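Photosystem II assembly protein Ycf48 (Thermosynechococcus elongatus, PDB 5OJ5) probably assists the early assembly of photosystem II and the replacement of photodamaged D1, and binds the C-terminal extension of D1 as a seven-bladed beta-propeller. Local coordinates at residues A[110-121]-A[126-136]; A[71-79]-A[91-102]. All blocks are in the same frame, centred on the assembly; numbering follows the deposited sequence. Where two conformers were deposited one is given.

Interaction 1. Residues A[110-121]-A[126-136]; sequences NEGWIVGEPPIM and DGGQSWSQIPL
W131 meets I114 across one face of its indole: I114 CD1 lies 3.8 Å from the centroid of the W131 six-membered ring, a CH-pi contact 25° off the normal. The opposite face is backed by CA of G128, and the backbone N of W113 sits near the ring plane at an edge. I114 reaches the ring because its CG1 branch lies beside its own backbone N (chi1 -64°) and the chain then extends through CD1. On the other side of the strand the W113 indole meets I134, CZ3 to CD1 at 3.9 Å. M121 is bent at its last torsion (chi3 -70°), which brings CE to 3.8 Å from L136 CD2, while L136 CD1 packs on P119 CB.

Two backbone bonds tie the segments: G127 N donates to N110 O (2.9 Å) and I134 N to M121 O (2.9 Å). One water accepts from M121 N and Q133 NE2 and donates to I134 O. Around G127, D126 takes S130 N on the syn lone pair of OD1.

The contact lies within a four-stranded propeller blade, where strand 120-124 runs antiparallel between 111-117 and the outermost 132-133; W113 and M121 also pack on strand 144-151 of the next blade.

Interaction 2. Residues A[71-79]-A[91-102]; sequences LVGVNATLM and RTLVLDHSDYRF
F102 packs against A76 where two consecutive blades of the beta-propeller meet, its ring laid beside the 73-77 turn of the hairpin formed by strands 69-73 and 77-81. CA of A76 stands over one face of the phenyl, 3.9 Å from the centroid, in a CH-pi contact, and A76 CB comes to 3.8 Å from F102 CZ. T77 O lies at the ring edge, near its plane. At the base of the side chain, V72 CB touches F102 CB at 3.6 Å, the two side chains crossing at about a right angle. With CG beside its backbone N (chi1 -69°), F102 turns its ring toward the turn.

Backbone bonds fix this placement. F102 N donates to G73 O, and A76 N to Y100 O at 2.8 Å. CA of N75 comes to 3.1 Å from S98 O as a CA-H...O contact. F102 O, buried here, has no hydrogen-bond partner in the model, though G73 CA lies 3.6 Å from F102 O in a CA-H...O contact. Farther along, R91 N bonds L78 O, and L78 CD2 packs on L93 CD1. Separate waters join A76 O to L93 N, L78 N to R91 O, and N75 N to D99 O.

A second shell shapes the connection 91-100 between the blades. The salt bridge of R91 NE with E80 OE1 holds the guanidinium, and I114 and L122 of F102's own blade pack on the F102 side chain. H97 CE1 lies over the centre of the Y100 ring, while D99 N donates to H97 ND1 in the imidazole plane. Y100 OH, at the far end of the phenol, gives a 2.6 Å hydrogen bond to the syn lone pair of D96 OD1.

Overall arrangement
Interaction 2 joins one blade to the next, and interaction 1 then lies within that next blade; their centres are about 11 Å apart. Strands 101-108 and 111-117 are consecutive, antiparallel neighbours in the same sheet, and a probable hydrogen bond of 2.8 Å links R101 N to E117 O. Side chains continue the packing: I120 CG2 lies 3.6 Å from Y100 CD1, and I114 CD1, which covers W131 in interaction 1, is also 3.6 Å from L78 CD1. The bound D1 peptide touches both contacts. It forms backbone hydrogen bonds with T92 and V94 of the connection and with W131 of the blade, so residues of both regions contribute to one binding surface.

Interaction 1. Residues A[110-121]-A[126-136]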
loop_
_atom_site.group_PDB
_atom_site.type_symbol
_atom_site.label_atom_id
_atom_site.label_comp_id
_atom_site.label_asym_id
_atom_site.label_seq_id
_atom_site.Cartn_x
_atom_site.Cartn_y
_atom_site.Cartn_z
ATOM N N ASN A 110 3.149 -20.137 -1.711
ATOM C CA ASN A 110 1.909 -20.475 -2.407
ATOM C C ASN A 110 0.657 -20.198 -1.590
ATOM O O ASN A 110 -0.449 -20.382 -2.120
ATOM C CB ASN A 110 1.912 -21.934 -2.876
ATOM C CG ASN A 110 2.295 -22.089 -4.377
ATOM O OD1 ASN A 110 2.540 -21.138 -5.091
ATOM N ND2 ASN A 110 2.300 -23.313 -4.831
ATOM N N GLU A 111 0.779 -19.791 -0.317
ATOM C CA GLU A 111 -0.388 -19.469 0.488
ATOM C C GLU A 111 -0.743 -17.999 0.309
ATOM O O GLU A 111 0.092 -17.129 0.557
ATOM C CB GLU A 111 -0.170 -19.764 1.957
ATOM C CG GLU A 111 -1.473 -19.617 2.682
ATOM C CD GLU A 111 -1.445 -20.157 4.101
ATOM O OE1 GLU A 111 -0.365 -20.181 4.774
ATOM O OE2 GLU A 111 -2.546 -20.647 4.579
ATOM N N GLY A 112 -1.975 -17.730 -0.127
ATOM C CA GLY A 112 -2.408 -16.379 -0.384
ATOM C C GLY A 112 -3.782 -16.095 0.186
ATOM O O GLY A 112 -4.605 -16.984 0.380
ATOM N N TRP A 113 -4.006 -14.803 0.403
ATOM C CA TRP A 113 -5.229 -14.315 1.014
ATOM C C TRP A 113 -5.653 -13.033 0.312
ATOM O O TRP A 113 -4.800 -12.210 -0.046
ATOM C CB TRP A 113 -4.989 -13.964 2.486
ATOM C CG TRP A 113 -4.376 -15.037 3.323
ATOM C CD1 TRP A 113 -3.070 -15.417 3.342
ATOM C CD2 TRP A 113 -5.044 -15.867 4.269
ATOM N NE1 TRP A 113 -2.875 -16.433 4.265
ATOM C CE2 TRP A 113 -4.073 -16.721 4.843
ATOM C CE3 TRP A 113 -6.368 -15.942 4.715
ATOM C CZ2 TRP A 113 -4.395 -17.649 5.844
ATOM C CZ3 TRP A 113 -6.695 -16.882 5.700
ATOM C CH2 TRP A 113 -5.704 -17.701 6.248
ATOM N N ILE A 114 -6.956 -12.855 0.142
ATOM C CA ILE A 114 -7.538 -11.599 -0.347
ATOM C C ILE A 114 -8.646 -11.219 0.617
ATOM O O ILE A 114 -9.432 -12.080 1.022
ATOM C CB ILE A 114 -8.138 -11.774 -1.759
ATOM C CG1 ILE A 114 -7.037 -12.124 -2.769
ATOM C CG2 ILE A 114 -8.877 -10.501 -2.187
ATOM C CD1 ILE A 114 -7.595 -12.640 -4.099
ATOM N N VAL A 115 -8.738 -9.929 0.957
ATOM C CA VAL A 115 -9.897 -9.456 1.699
ATOM C C VAL A 115 -10.476 -8.222 1.041
ATOM O O VAL A 115 -9.798 -7.475 0.331
ATOM C CB VAL A 115 -9.604 -9.195 3.191
ATOM C CG1 VAL A 115 -9.184 -10.466 3.883
ATOM C CG2 VAL A 115 -8.546 -8.089 3.388
ATOM N N GLY A 116 -11.747 -7.980 1.336
ATOM C CA GLY A 116 -12.416 -6.841 0.769
ATOM C C GLY A 116 -13.694 -6.487 1.476
ATOM O O GLY A 116 -14.065 -7.069 2.506
ATOM N N GLU A 117 -14.362 -5.503 0.887
ATOM C CA GLU A 117 -15.610 -4.934 1.410
ATOM C C GLU A 117 -16.650 -4.883 0.295
ATOM O O GLU A 117 -16.302 -4.562 -0.841
ATOM C CB GLU A 117 -15.373 -3.534 1.959
ATOM C CG GLU A 117 -14.863 -2.558 0.999
ATOM C CD GLU A 117 -14.546 -1.252 1.675
ATOM O OE1 GLU A 117 -15.396 -0.341 1.598
ATOM O OE2 GLU A 117 -13.442 -1.154 2.284
ATOM N N PRO A 118 -17.929 -5.207 0.573
ATOM C CA PRO A 118 -18.428 -5.722 1.840
ATOM C C PRO A 118 -17.716 -7.027 2.198
ATOM O O PRO A 118 -17.066 -7.643 1.330
ATOM C CB PRO A 118 -19.932 -5.925 1.561
ATOM C CG PRO A 118 -20.002 -6.141 0.135
ATOM C CD PRO A 118 -18.961 -5.232 -0.474
ATOM N N PRO A 119 -17.803 -7.447 3.459
ATOM C CA PRO A 119 -16.850 -8.423 3.982
ATOM C C PRO A 119 -16.715 -9.648 3.113
ATOM O O PRO A 119 -17.689 -10.371 2.845
ATOM C CB PRO A 119 -17.410 -8.727 5.374
ATOM C CG PRO A 119 -18.063 -7.424 5.775
ATOM C CD PRO A 119 -18.686 -6.896 4.512
ATOM N N ILE A 120 -15.473 -9.922 2.713
ATOM C CA ILE A 120 -15.140 -11.121 1.960
ATOM C C ILE A 120 -13.693 -11.451 2.268
ATOM O O ILE A 120 -12.839 -10.568 2.417
ATOM C CB ILE A 120 -15.375 -10.936 0.438
ATOM C CG1 ILE A 120 -15.123 -12.241 -0.329
ATOM C CG2 ILE A 120 -14.582 -9.757 -0.124
ATOM C CD1 ILE A 120 -15.738 -12.258 -1.711
ATOM N N MET A 121 -13.437 -12.761 2.321
ATOM C CA MET A 121 -12.090 -13.300 2.467
ATOM C C MET A 121 -11.957 -14.509 1.553
ATOM O O MET A 121 -12.788 -15.419 1.592
ATOM C CB MET A 121 -11.817 -13.696 3.922
ATOM C CG MET A 121 -10.446 -14.353 4.117
ATOM S SD MET A 121 -10.052 -14.716 5.817
ATOM C CE MET A 121 -9.817 -13.075 6.449
ATOM N N ASP A 126 -2.350 -22.972 -3.236
ATOM C CA ASP A 126 -1.643 -23.468 -4.414
ATOM C C ASP A 126 -1.272 -22.342 -5.366
ATOM O O ASP A 126 -1.195 -22.541 -6.580
ATOM C CB ASP A 126 -2.449 -24.573 -5.128
ATOM C CG ASP A 126 -3.796 -24.103 -5.639
ATOM O OD1 ASP A 126 -4.068 -22.894 -5.605
ATOM O OD2 ASP A 126 -4.578 -24.972 -6.116
ATOM N N GLY A 127 -0.975 -21.168 -4.820
ATOM C CA GLY A 127 -0.540 -20.087 -5.670
ATOM C C GLY A 127 -1.663 -19.458 -6.456
ATOM O O GLY A 127 -1.411 -18.839 -7.502
ATOM N N GLY A 128 -2.906 -19.587 -5.983
ATOM C CA GLY A 128 -4.023 -19.001 -6.655
ATOM C C GLY A 128 -4.579 -19.816 -7.806
ATOM O O GLY A 128 -5.434 -19.319 -8.541
ATOM N N GLN A 129 -4.161 -21.078 -7.941
ATOM C CA GLN A 129 -4.797 -21.925 -8.949
ATOM C C GLN A 129 -6.192 -22.348 -8.512
ATOM O O GLN A 129 -7.058 -22.575 -9.375
ATOM C CB GLN A 129 -3.909 -23.123 -9.275
ATOM C CG GLN A 129 -2.500 -22.662 -9.670
ATOM C CD GLN A 129 -2.516 -21.525 -10.709
ATOM O OE1 GLN A 129 -2.910 -21.726 -11.853
ATOM N NE2 GLN A 129 -2.061 -20.323 -10.334
ATOM N N SER A 130 -6.443 -22.417 -7.205
ATOM C CA SER A 130 -7.783 -22.611 -6.692
ATOM C C SER A 130 -7.933 -21.688 -5.500
ATOM O O SER A 130 -7.032 -21.582 -4.650
ATOM C CB SER A 130 -8.074 -24.027 -6.302
ATOM O OG SER A 130 -7.145 -24.467 -5.396
ATOM N N TRP A 131 -9.065 -21.021 -5.451
ATOM C CA TRP A 131 -9.400 -20.123 -4.369
ATOM C C TRP A 131 -10.669 -20.630 -3.698
ATOM O O TRP A 131 -11.590 -21.098 -4.377
ATOM C CB TRP A 131 -9.683 -18.708 -4.917
ATOM C CG TRP A 131 -8.495 -17.962 -5.479
ATOM C CD1 TRP A 131 -8.054 -17.962 -6.766
ATOM C CD2 TRP A 131 -7.593 -17.148 -4.739
ATOM N NE1 TRP A 131 -6.950 -17.158 -6.881
ATOM C CE2 TRP A 131 -6.639 -16.651 -5.646
ATOM C CE3 TRP A 131 -7.511 -16.793 -3.392
ATOM C CZ2 TRP A 131 -5.617 -15.793 -5.265
ATOM C CZ3 TRP A 131 -6.479 -15.924 -3.004
ATOM C CH2 TRP A 131 -5.544 -15.448 -3.934
ATOM N N SER A 132 -10.731 -20.458 -2.386
ATOM C CA SER A 132 -11.912 -20.740 -1.603
ATOM C C SER A 132 -12.290 -19.496 -0.827
ATOM O O SER A 132 -11.436 -18.684 -0.442
ATOM C CB SER A 132 -11.665 -21.886 -0.644
ATOM O OG SER A 132 -11.313 -23.046 -1.377
ATOM N N GLN A 133 -13.577 -19.361 -0.582
ATOM C CA GLN A 133 -14.097 -18.303 0.246
ATOM C C GLN A 133 -14.146 -18.779 1.685
ATOM O O GLN A 133 -14.650 -19.867 1.978
ATOM C CB GLN A 133 -15.456 -17.863 -0.275
ATOM C CG GLN A 133 -15.996 -16.730 0.538
ATOM C CD GLN A 133 -17.160 -16.039 -0.146
ATOM O OE1 GLN A 133 -17.684 -16.500 -1.186
ATOM N NE2 GLN A 133 -17.596 -14.941 0.442
ATOM N N ILE A 134 -13.588 -17.983 2.585
ATOM C CA ILE A 134 -13.601 -18.259 4.012
ATOM C C ILE A 134 -14.708 -17.426 4.638
ATOM O O ILE A 134 -14.625 -16.193 4.599
ATOM C CB ILE A 134 -12.265 -17.921 4.686
ATOM C CG1 ILE A 134 -11.168 -18.719 4.015
ATOM C CG2 ILE A 134 -12.352 -18.150 6.228
ATOM C CD1 ILE A 134 -9.942 -18.747 4.764
ATOM N N PRO A 135 -15.698 -18.046 5.261
ATOM C CA PRO A 135 -16.762 -17.272 5.900
ATOM C C PRO A 135 -16.186 -16.406 7.007
ATOM O O PRO A 135 -15.337 -16.849 7.781
ATOM C CB PRO A 135 -17.673 -18.355 6.491
ATOM C CG PRO A 135 -17.262 -19.645 5.852
ATOM C CD PRO A 135 -15.834 -19.503 5.448
ATOM N N LEU A 136 -16.616 -15.153 7.041
ATOM C CA LEU A 136 -16.228 -14.240 8.099
ATOM C C LEU A 136 -17.338 -14.155 9.147
ATOM O O LEU A 136 -18.525 -14.104 8.822
ATOM C CB LEU A 136 -16.005 -12.838 7.543
ATOM C CG LEU A 136 -14.769 -12.813 6.639
ATOM C CD1 LEU A 136 -14.766 -11.540 5.824
ATOM C CD2 LEU A 136 -13.518 -12.938 7.473
HETATM O O HOH W 1 -15.854 -14.373 2.928
#

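Interaction 2. Residues A[71-79]-A[91-102]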
loop_
_atom_site.group_PDB
_atom_site.type_symbol
_atom_site.label_atom_id
_atom_site.label_comp_id
_atom_site.label_asym_id
_atom_site.label_seq_id
_atom_site.Cartn_x
_atom_site.Cartn_y
_atom_site.Cartn_z
ATOM N N LEU A 71 -2.685 -9.338 -8.547
ATOM C CA LEU A 71 -3.159 -8.016 -8.174
ATOM C C LEU A 71 -4.677 -8.058 -8.031
ATOM O O LEU A 71 -5.357 -8.936 -8.596
ATOM C CB LEU A 71 -2.683 -6.935 -9.136
ATOM C CG LEU A 71 -3.113 -6.995 -10.614
ATOM C CD1 LEU A 71 -4.582 -6.548 -10.796
ATOM C CD2 LEU A 71 -2.189 -6.147 -11.476
ATOM N N VAL A 72 -5.190 -7.111 -7.240
ATOM C CA VAL A 72 -6.606 -7.068 -6.921
ATOM C C VAL A 72 -7.082 -5.623 -6.925
ATOM O O VAL A 72 -6.301 -4.685 -6.700
ATOM C CB VAL A 72 -6.945 -7.718 -5.556
ATOM C CG1 VAL A 72 -6.516 -9.163 -5.531
ATOM C CG2 VAL A 72 -6.317 -6.947 -4.390
ATOM N N GLY A 73 -8.397 -5.437 -7.097
ATOM C CA GLY A 73 -8.951 -4.098 -6.975
ATOM C C GLY A 73 -10.446 -4.075 -6.960
ATOM O O GLY A 73 -11.130 -5.015 -6.533
ATOM N N VAL A 74 -10.958 -2.954 -7.472
ATOM C CA VAL A 74 -12.383 -2.628 -7.464
ATOM C C VAL A 74 -13.140 -3.577 -8.387
ATOM O O VAL A 74 -12.577 -4.107 -9.350
ATOM C CB VAL A 74 -12.502 -1.147 -7.892
ATOM C CG1 VAL A 74 -13.922 -0.703 -8.119
ATOM C CG2 VAL A 74 -11.870 -0.248 -6.816
ATOM N N ASN A 75 -14.439 -3.790 -8.094
ATOM C CA ASN A 75 -15.292 -4.658 -8.897
ATOM C C ASN A 75 -14.757 -6.068 -8.988
ATOM O O ASN A 75 -14.785 -6.700 -10.048
ATOM C CB ASN A 75 -15.563 -4.044 -10.249
ATOM C CG ASN A 75 -16.298 -2.730 -10.132
ATOM O OD1 ASN A 75 -16.122 -1.867 -10.973
ATOM N ND2 ASN A 75 -17.116 -2.557 -9.068
ATOM N N ALA A 76 -14.265 -6.555 -7.847
ATOM C CA ALA A 76 -13.792 -7.930 -7.728
ATOM C C ALA A 76 -12.713 -8.225 -8.742
ATOM O O ALA A 76 -12.577 -9.360 -9.190
ATOM C CB ALA A 76 -14.952 -8.938 -7.763
ATOM N N THR A 77 -11.901 -7.221 -9.059
ATOM C CA THR A 77 -10.828 -7.432 -10.034
ATOM C C THR A 77 -9.710 -8.270 -9.449
ATOM O O THR A 77 -9.215 -7.990 -8.354
ATOM C CB THR A 77 -10.277 -6.096 -10.543
ATOM O OG1 THR A 77 -11.328 -5.449 -11.272
ATOM C CG2 THR A 77 -9.073 -6.262 -11.461
ATOM N N LEU A 78 -9.265 -9.256 -10.215
ATOM C CA LEU A 78 -8.219 -10.186 -9.827
ATOM C C LEU A 78 -7.434 -10.489 -11.089
ATOM O O LEU A 78 -8.035 -10.880 -12.108
ATOM C CB LEU A 78 -8.900 -11.450 -9.328
ATOM C CG LEU A 78 -8.020 -12.571 -8.830
ATOM C CD1 LEU A 78 -7.136 -12.141 -7.643
ATOM C CD2 LEU A 78 -8.829 -13.801 -8.420
ATOM N N MET A 79 -6.101 -10.316 -11.077
ATOM C CA MET A 79 -5.293 -10.684 -12.239
ATOM C C MET A 79 -4.030 -11.378 -11.794
ATOM O O MET A 79 -3.507 -11.117 -10.694
ATOM C CB MET A 79 -4.913 -9.491 -13.105
ATOM C CG MET A 79 -6.091 -8.642 -13.527
ATOM S SD MET A 79 -5.606 -7.556 -14.879
ATOM C CE MET A 79 -7.102 -6.651 -15.143
ATOM N N ARG A 91 -8.746 -12.911 -14.003
ATOM C CA ARG A 91 -9.423 -14.075 -13.465
ATOM C C ARG A 91 -10.727 -13.608 -12.846
ATOM O O ARG A 91 -10.710 -12.711 -12.019
ATOM C CB ARG A 91 -8.522 -14.715 -12.402
ATOM C CG ARG A 91 -7.039 -14.985 -12.905
ATOM C CD ARG A 91 -7.065 -16.169 -13.708
ATOM N NE ARG A 91 -5.720 -16.481 -14.176
ATOM C CZ ARG A 91 -5.436 -16.526 -15.458
ATOM N NH1 ARG A 91 -6.359 -16.134 -16.314
ATOM N NH2 ARG A 91 -4.248 -16.922 -15.878
ATOM N N THR A 92 -11.848 -14.163 -13.215
ATOM C CA THR A 92 -13.121 -13.733 -12.645
ATOM C C THR A 92 -13.637 -14.863 -11.793
ATOM O O THR A 92 -13.971 -15.928 -12.306
ATOM C CB THR A 92 -14.137 -13.421 -13.746
ATOM O OG1 THR A 92 -13.593 -12.425 -14.603
ATOM C CG2 THR A 92 -15.445 -12.905 -13.136
ATOM N N LEU A 93 -13.694 -14.686 -10.501
ATOM C CA LEU A 93 -14.285 -15.714 -9.657
ATOM C C LEU A 93 -15.802 -15.624 -9.709
ATOM O O LEU A 93 -16.385 -14.536 -9.768
ATOM C CB LEU A 93 -13.775 -15.576 -8.238
ATOM C CG LEU A 93 -12.270 -15.909 -8.050
ATOM C CD1 LEU A 93 -11.826 -15.404 -6.690
ATOM C CD2 LEU A 93 -12.001 -17.402 -8.228
ATOM N N VAL A 94 -16.445 -16.788 -9.678
ATOM C CA VAL A 94 -17.892 -16.831 -9.721
ATOM C C VAL A 94 -18.355 -16.681 -8.277
ATOM O O VAL A 94 -18.582 -17.650 -7.553
ATOM C CB VAL A 94 -18.427 -18.083 -10.415
ATOM C CG1 VAL A 94 -19.974 -18.056 -10.392
ATOM C CG2 VAL A 94 -17.955 -18.158 -11.835
ATOM N N LEU A 95 -18.489 -15.449 -7.853
ATOM C CA LEU A 95 -18.928 -15.044 -6.525
ATOM C C LEU A 95 -20.407 -14.705 -6.580
ATOM O O LEU A 95 -21.046 -14.744 -7.634
ATOM C CB LEU A 95 -18.141 -13.820 -6.044
ATOM C CG LEU A 95 -16.645 -13.984 -6.037
ATOM C CD1 LEU A 95 -15.924 -12.657 -5.773
ATOM C CD2 LEU A 95 -16.236 -15.010 -4.966
ATOM N N ASP A 96 -20.980 -14.372 -5.425
ATOM C CA ASP A 96 -22.397 -13.988 -5.449
ATOM C C ASP A 96 -22.654 -12.663 -6.187
ATOM O O ASP A 96 -23.740 -12.476 -6.745
ATOM C CB ASP A 96 -23.011 -14.025 -4.059
ATOM C CG ASP A 96 -22.338 -13.120 -3.084
ATOM O OD1 ASP A 96 -21.134 -12.818 -3.210
ATOM O OD2 ASP A 96 -23.037 -12.741 -2.128
ATOM N N HIS A 97 -21.697 -11.748 -6.195
ATOM C CA HIS A 97 -21.820 -10.522 -6.972
ATOM C C HIS A 97 -20.405 -10.049 -7.226
ATOM O O HIS A 97 -19.455 -10.593 -6.672
ATOM C CB HIS A 97 -22.674 -9.469 -6.247
ATOM C CG HIS A 97 -22.103 -9.017 -4.934
ATOM N ND1 HIS A 97 -21.122 -8.055 -4.839
ATOM C CD2 HIS A 97 -22.436 -9.345 -3.660
ATOM C CE1 HIS A 97 -20.839 -7.847 -3.561
ATOM N NE2 HIS A 97 -21.615 -8.625 -2.827
ATOM N N SER A 98 -20.258 -9.010 -8.044
ATOM C CA SER A 98 -18.940 -8.466 -8.344
ATOM C C SER A 98 -18.731 -7.067 -7.802
ATOM O O SER A 98 -17.798 -6.392 -8.233
ATOM C CB SER A 98 -18.669 -8.442 -9.835
ATOM O OG SER A 98 -19.618 -7.612 -10.479
ATOM N N ASP A 99 -19.552 -6.615 -6.869
ATOM C CA ASP A 99 -19.370 -5.277 -6.320
ATOM C C ASP A 99 -18.269 -5.181 -5.257
ATOM O O ASP A 99 -17.893 -4.074 -4.825
ATOM C CB ASP A 99 -20.718 -4.715 -5.867
ATOM C CG ASP A 99 -21.647 -4.502 -7.019
ATOM O OD1 ASP A 99 -21.190 -3.965 -8.049
ATOM O OD2 ASP A 99 -22.820 -4.897 -6.924
ATOM N N TYR A 100 -17.616 -6.273 -4.915
ATOM C CA TYR A 100 -16.594 -6.266 -3.876
ATOM C C TYR A 100 -15.410 -5.388 -4.246
ATOM O O TYR A 100 -14.915 -5.404 -5.374
ATOM C CB TYR A 100 -16.088 -7.682 -3.655
ATOM C CG TYR A 100 -17.146 -8.636 -3.140
ATOM C CD1 TYR A 100 -17.491 -8.601 -1.801
ATOM C CD2 TYR A 100 -17.745 -9.586 -3.961
ATOM C CE1 TYR A 100 -18.439 -9.502 -1.264
ATOM C CE2 TYR A 100 -18.677 -10.484 -3.434
ATOM C CZ TYR A 100 -19.018 -10.437 -2.080
ATOM O OH TYR A 100 -19.940 -11.272 -1.513
ATOM N N ARG A 101 -14.965 -4.618 -3.282
ATOM C CA ARG A 101 -13.714 -3.881 -3.382
ATOM C C ARG A 101 -12.664 -4.762 -2.738
ATOM O O ARG A 101 -12.656 -4.916 -1.514
ATOM C CB ARG A 101 -13.881 -2.576 -2.629
ATOM C CG ARG A 101 -12.670 -1.722 -2.618
ATOM C CD ARG A 101 -12.905 -0.532 -1.675
ATOM N NE ARG A 101 -11.725 0.300 -1.522
ATOM C CZ ARG A 101 -11.371 1.292 -2.339
ATOM N NH1 ARG A 101 -12.127 1.658 -3.386
ATOM N NH2 ARG A 101 -10.258 1.966 -2.079
ATOM N N PHE A 102 -11.776 -5.381 -3.546
ATOM C CA PHE A 102 -10.698 -6.189 -2.995
ATOM C C PHE A 102 -9.580 -5.245 -2.595
ATOM O O PHE A 102 -8.905 -4.673 -3.452
ATOM C CB PHE A 102 -10.202 -7.218 -4.003
ATOM C CG PHE A 102 -11.156 -8.342 -4.333
ATOM C CD1 PHE A 102 -12.167 -8.772 -3.506
ATOM C CD2 PHE A 102 -10.957 -9.045 -5.514
ATOM C CE1 PHE A 102 -12.974 -9.851 -3.871
ATOM C CE2 PHE A 102 -11.718 -10.132 -5.840
ATOM C CZ PHE A 102 -12.754 -10.507 -5.021
HETATM O O HOH W 2 -15.919 -2.394 -5.964
HETATM O O HOH W 3 -13.320 -12.162 -9.215
HETATM O O HOH W 4 -10.911 -9.847 -12.680
#